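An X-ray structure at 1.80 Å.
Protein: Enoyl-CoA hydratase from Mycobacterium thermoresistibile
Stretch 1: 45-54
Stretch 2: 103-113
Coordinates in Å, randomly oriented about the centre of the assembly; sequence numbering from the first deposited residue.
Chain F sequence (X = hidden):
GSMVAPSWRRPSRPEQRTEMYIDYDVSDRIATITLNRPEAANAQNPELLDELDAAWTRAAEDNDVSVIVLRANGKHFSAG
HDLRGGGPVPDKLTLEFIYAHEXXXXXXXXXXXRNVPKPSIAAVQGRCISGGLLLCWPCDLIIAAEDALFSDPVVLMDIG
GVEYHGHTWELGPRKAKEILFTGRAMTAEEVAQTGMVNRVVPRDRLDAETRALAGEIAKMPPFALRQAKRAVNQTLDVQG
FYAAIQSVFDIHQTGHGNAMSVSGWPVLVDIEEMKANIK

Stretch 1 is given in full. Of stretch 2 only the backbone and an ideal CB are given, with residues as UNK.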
# COMPACT_ATOMS: atom_id res chain seq x y z
N ASN F 45 -30.07 10.97 -15.23
CA ASN F 45 -30.46 9.73 -15.88
C ASN F 45 -29.31 9.25 -16.76
O ASN F 45 -28.31 9.96 -16.91
CB ASN F 45 -31.80 9.88 -16.64
CG ASN F 45 -31.78 10.94 -17.74
OD1 ASN F 45 -30.72 11.43 -18.17
ND2 ASN F 45 -32.99 11.29 -18.21
N PRO F 46 -29.40 8.03 -17.30
CA PRO F 46 -28.26 7.57 -18.12
C PRO F 46 -27.89 8.46 -19.30
O PRO F 46 -26.67 8.66 -19.57
CB PRO F 46 -28.70 6.16 -18.53
CG PRO F 46 -29.55 5.70 -17.39
CD PRO F 46 -30.34 6.93 -17.03
N GLU F 47 -28.89 9.02 -20.00
CA GLU F 47 -28.62 9.90 -21.11
C GLU F 47 -27.87 11.15 -20.65
O GLU F 47 -26.91 11.58 -21.29
CB GLU F 47 -29.88 10.31 -21.88
CG GLU F 47 -29.56 11.26 -23.05
CD GLU F 47 -30.77 11.69 -23.85
OE1 GLU F 47 -31.86 11.08 -23.65
OE2 GLU F 47 -30.58 12.62 -24.70
N LEU F 48 -28.30 11.78 -19.54
CA LEU F 48 -27.56 12.93 -19.05
C LEU F 48 -26.08 12.60 -18.81
O LEU F 48 -25.19 13.34 -19.16
CB LEU F 48 -28.22 13.49 -17.77
CG LEU F 48 -27.61 14.77 -17.19
CD1 LEU F 48 -28.67 15.60 -16.47
CD2 LEU F 48 -26.42 14.44 -16.28
N LEU F 49 -25.83 11.46 -18.17
CA LEU F 49 -24.45 11.06 -17.86
C LEU F 49 -23.64 10.76 -19.12
O LEU F 49 -22.48 11.16 -19.23
CB LEU F 49 -24.48 9.87 -16.91
CG LEU F 49 -24.88 10.22 -15.47
CD1 LEU F 49 -25.13 8.94 -14.65
CD2 LEU F 49 -23.80 11.06 -14.82
N ASP F 50 -24.27 10.12 -20.11
CA ASP F 50 -23.60 9.93 -21.42
C ASP F 50 -23.24 11.27 -22.08
O ASP F 50 -22.14 11.45 -22.61
CB ASP F 50 -24.44 9.11 -22.39
CG ASP F 50 -24.64 7.68 -21.96
OD1 ASP F 50 -23.93 7.17 -21.06
OD2 ASP F 50 -25.57 7.05 -22.54
N GLU F 51 -24.16 12.23 -22.00
CA GLU F 51 -23.95 13.53 -22.60
C GLU F 51 -22.86 14.32 -21.85
O GLU F 51 -22.01 15.02 -22.45
CB GLU F 51 -25.30 14.27 -22.64
CG GLU F 51 -25.30 15.50 -23.47
CD GLU F 51 -26.66 16.22 -23.57
OE1 GLU F 51 -27.69 15.66 -23.13
OE2 GLU F 51 -26.65 17.36 -24.09
N LEU F 52 -22.88 14.19 -20.53
CA LEU F 52 -21.87 14.84 -19.68
C LEU F 52 -20.50 14.25 -19.97
O LEU F 52 -19.49 14.97 -20.10
CB LEU F 52 -22.23 14.64 -18.20
CG LEU F 52 -21.28 15.19 -17.13
CD1 LEU F 52 -20.98 16.69 -17.40
CD2 LEU F 52 -21.81 15.02 -15.69
N ASP F 53 -20.43 12.91 -20.07
CA ASP F 53 -19.16 12.26 -20.43
C ASP F 53 -18.61 12.74 -21.78
O ASP F 53 -17.39 13.01 -21.94
CB ASP F 53 -19.32 10.74 -20.45
CG ASP F 53 -18.00 10.04 -20.63
OD1 ASP F 53 -17.02 10.27 -19.87
OD2 ASP F 53 -17.92 9.26 -21.58
N ALA F 54 -19.51 12.91 -22.75
CA ALA F 54 -19.10 13.40 -24.06
C ALA F 54 -18.52 14.81 -23.98
O ALA F 54 -17.58 15.14 -24.70
CB ALA F 54 -20.29 13.34 -25.06
N UNK F 103 -21.07 0.12 -13.02
CA UNK F 103 -19.62 0.16 -13.20
C UNK F 103 -19.23 1.10 -14.34
O UNK F 103 -18.16 1.73 -14.29
CB UNK F 103 -19.08 -1.25 -13.47
N UNK F 104 -20.07 1.21 -15.35
CA UNK F 104 -19.81 2.06 -16.49
C UNK F 104 -20.15 3.51 -16.19
O UNK F 104 -19.28 4.41 -16.19
CB UNK F 104 -20.60 1.57 -17.70
N UNK F 105 -21.41 3.80 -15.91
CA UNK F 105 -21.81 5.23 -15.87
C UNK F 105 -21.54 5.96 -14.55
O UNK F 105 -21.53 7.19 -14.53
CB UNK F 105 -23.31 5.34 -16.17
N UNK F 106 -21.35 5.22 -13.47
CA UNK F 106 -21.06 5.82 -12.21
C UNK F 106 -19.53 5.74 -12.01
O UNK F 106 -18.81 6.76 -12.14
CB UNK F 106 -21.83 5.13 -11.08
N UNK F 107 -19.00 4.54 -11.86
CA UNK F 107 -17.58 4.40 -11.48
C UNK F 107 -16.60 4.79 -12.60
O UNK F 107 -15.70 5.64 -12.38
CB UNK F 107 -17.31 2.96 -11.06
N UNK F 108 -16.72 4.17 -13.77
CA UNK F 108 -15.76 4.38 -14.86
C UNK F 108 -15.81 5.85 -15.36
O UNK F 108 -14.77 6.47 -15.59
CB UNK F 108 -16.05 3.42 -16.01
N UNK F 109 -17.01 6.41 -15.50
CA UNK F 109 -17.14 7.79 -15.94
C UNK F 109 -16.47 8.72 -14.96
O UNK F 109 -15.71 9.58 -15.36
CB UNK F 109 -18.61 8.17 -16.11
N UNK F 110 -16.76 8.56 -13.68
CA UNK F 110 -16.25 9.48 -12.67
C UNK F 110 -14.71 9.38 -12.60
O UNK F 110 -14.03 10.40 -12.50
CB UNK F 110 -16.88 9.18 -11.31
N UNK F 111 -14.16 8.17 -12.69
CA UNK F 111 -12.70 8.02 -12.73
C UNK F 111 -12.07 8.64 -13.98
O UNK F 111 -11.03 9.29 -13.89
CB UNK F 111 -12.33 6.54 -12.66
N UNK F 112 -12.72 8.50 -15.13
CA UNK F 112 -12.24 9.08 -16.34
C UNK F 112 -12.18 10.60 -16.21
O UNK F 112 -11.16 11.22 -16.57
CB UNK F 112 -13.13 8.66 -17.52
N UNK F 113 -13.21 11.22 -15.63
CA UNK F 113 -13.19 12.69 -15.46
C UNK F 113 -12.08 13.13 -14.50
O UNK F 113 -11.37 14.13 -14.75
CB UNK F 113 -14.54 13.18 -14.94

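The two helices run nearly parallel, with 22° between their N-to-C directions and a closest axial approach of 10.4 Å. Stretch 1 lines the gap with Leu49 and Leu52 and the carboxylates of Asp50 and Asp53.

Position 103 has nothing of stretch 1 within 5.5 Å of its ideal CB, so many residues would serve; it is Ser103. Position 104 points sideways, and only a long side chain could reach Asp50. Arg104 is extended, and its NH2 lies 3.9 Å from Asp50 OD1, a long salt bridge of charge alone, since the oxygen sits well out of the guanidinium plane.

At 105 CA-to-CB points toward stretch 1, with the ideal CB 4.3 Å from Leu49 CD1 and 5.3 Å from Asp50 OD1. A long donor, Lys, Arg or Gln, would suit. Arg105 binds the carboxylate with two nitrogens: NE to Asp50 OD1 at 2.8 Å and NH2 to Asp50 OD2 at 2.9 Å. Pro46 CB covers one guanidinium face.

Position 106 points away, so only a side chain that bends back could touch Leu49; a large apolar or aromatic one is plausible. Tyr106, at chi1 -60°, brings CE1 to 3.5 Å from Leu49 CD1, which meets the ring edge.

Positions 107 and 108 are out of reach and weakly constrained from here. They are Leu107 and Glu108.

Position 109 points toward stretch 1, its ideal CB 4.6 Å from Asp53 OD1. A flat ring could lie with one face against Asp53, and a long one with a polar tip, such as Tyr, could also reach Asp50, whose OD1 is 7.3 Å from the ideal CB; His or Gln could serve only Asp53. Tyr109 OH donates to Asp50 OD1 at 2.6 Å, while Asp53 CB lies over the ring face, 4.0 Å from its centroid. A water donates to both Tyr109 OH (2.9 Å) and Asp53 OD2 (2.7 Å).

Position 110 points sideways and 111 is out of reach; neither ideal CB has stretch 1 within 5.5 Å, so small, polar and apolar side chains are all compatible. They are Ser110 and Leu111.

At 112 the ideal CB faces Asp53, 4.8 Å from OD1, favouring Lys, Arg or another donor. Arg112 NH1 bonds Asp53 OD2 at 2.9 Å and its NE bonds Asp53 OD1 at 3.2 Å, while NH2 bridges to Glu108 OE2 at 3.1 Å.

Position 113 points sideways, beyond 5.5 Å, so a large side chain is needed to reach the leucines, preferably with a donor for Asp53. Trp113 supplies both: NE1 donates to Asp53 OD1 at 2.9 Å, and CH2 packs 3.7 Å from Leu52 CD2.

Stretch 2 (103-113) SRRYLEYSLRW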
# COMPACT_ATOMS: atom_id res chain seq x y z
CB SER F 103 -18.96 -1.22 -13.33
OG SER F 103 -19.25 -1.80 -14.56
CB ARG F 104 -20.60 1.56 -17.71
CG ARG F 104 -20.42 2.42 -18.96
CD ARG F 104 -21.42 2.05 -20.06
NE ARG F 104 -21.45 3.10 -21.10
CZ ARG F 104 -22.36 3.18 -22.07
NH1 ARG F 104 -23.34 2.27 -22.15
NH2 ARG F 104 -22.30 4.17 -22.96
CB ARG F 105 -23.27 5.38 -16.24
CG ARG F 105 -23.53 5.00 -17.68
CD ARG F 105 -24.95 5.42 -18.05
NE ARG F 105 -25.23 5.34 -19.47
CZ ARG F 105 -25.78 4.32 -20.10
NH1 ARG F 105 -26.10 3.20 -19.44
NH2 ARG F 105 -26.07 4.44 -21.40
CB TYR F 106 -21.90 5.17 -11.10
CG TYR F 106 -23.42 5.29 -11.31
CD1 TYR F 106 -23.95 6.34 -12.07
CD2 TYR F 106 -24.31 4.40 -10.70
CE1 TYR F 106 -25.31 6.45 -12.24
CE2 TYR F 106 -25.68 4.53 -10.85
CZ TYR F 106 -26.17 5.55 -11.63
OH TYR F 106 -27.53 5.72 -11.80
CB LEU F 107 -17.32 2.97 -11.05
CG LEU F 107 -15.95 2.70 -10.40
CD1 LEU F 107 -15.84 3.48 -9.11
CD2 LEU F 107 -15.78 1.22 -10.13
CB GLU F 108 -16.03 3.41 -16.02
CG GLU F 108 -15.11 3.53 -17.24
CD GLU F 108 -15.59 2.72 -18.44
OE1 GLU F 108 -16.08 1.57 -18.24
OE2 GLU F 108 -15.51 3.26 -19.59
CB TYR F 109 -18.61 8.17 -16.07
CG TYR F 109 -19.33 7.75 -17.36
CD1 TYR F 109 -18.76 6.88 -18.29
CD2 TYR F 109 -20.62 8.22 -17.62
CE1 TYR F 109 -19.45 6.49 -19.45
CE2 TYR F 109 -21.31 7.84 -18.79
CZ TYR F 109 -20.74 6.98 -19.69
OH TYR F 109 -21.45 6.58 -20.84
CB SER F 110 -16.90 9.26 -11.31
OG SER F 110 -18.24 9.74 -11.25
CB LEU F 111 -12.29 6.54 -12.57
CG LEU F 111 -12.31 6.04 -11.13
CD1 LEU F 111 -12.15 4.50 -11.14
CD2 LEU F 111 -11.21 6.69 -10.27
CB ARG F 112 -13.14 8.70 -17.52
CG ARG F 112 -12.66 9.38 -18.77
CD ARG F 112 -13.03 8.63 -20.00
NE ARG F 112 -14.45 8.41 -20.20
CZ ARG F 112 -15.03 7.21 -20.21
NH1 ARG F 112 -16.32 7.09 -20.52
NH2 ARG F 112 -14.35 6.11 -19.91
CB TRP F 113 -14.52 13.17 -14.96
CG TRP F 113 -15.66 12.73 -15.82
CD1 TRP F 113 -15.66 12.40 -17.18
CD2 TRP F 113 -17.04 12.52 -15.38
NE1 TRP F 113 -16.93 12.01 -17.59
CE2 TRP F 113 -17.80 12.09 -16.54
CE3 TRP F 113 -17.68 12.65 -14.15
CZ2 TRP F 113 -19.15 11.77 -16.46
CZ3 TRP F 113 -19.03 12.34 -14.07
CH2 TRP F 113 -19.76 11.92 -15.21
O HOH W 1 -19.79 7.82 -22.89
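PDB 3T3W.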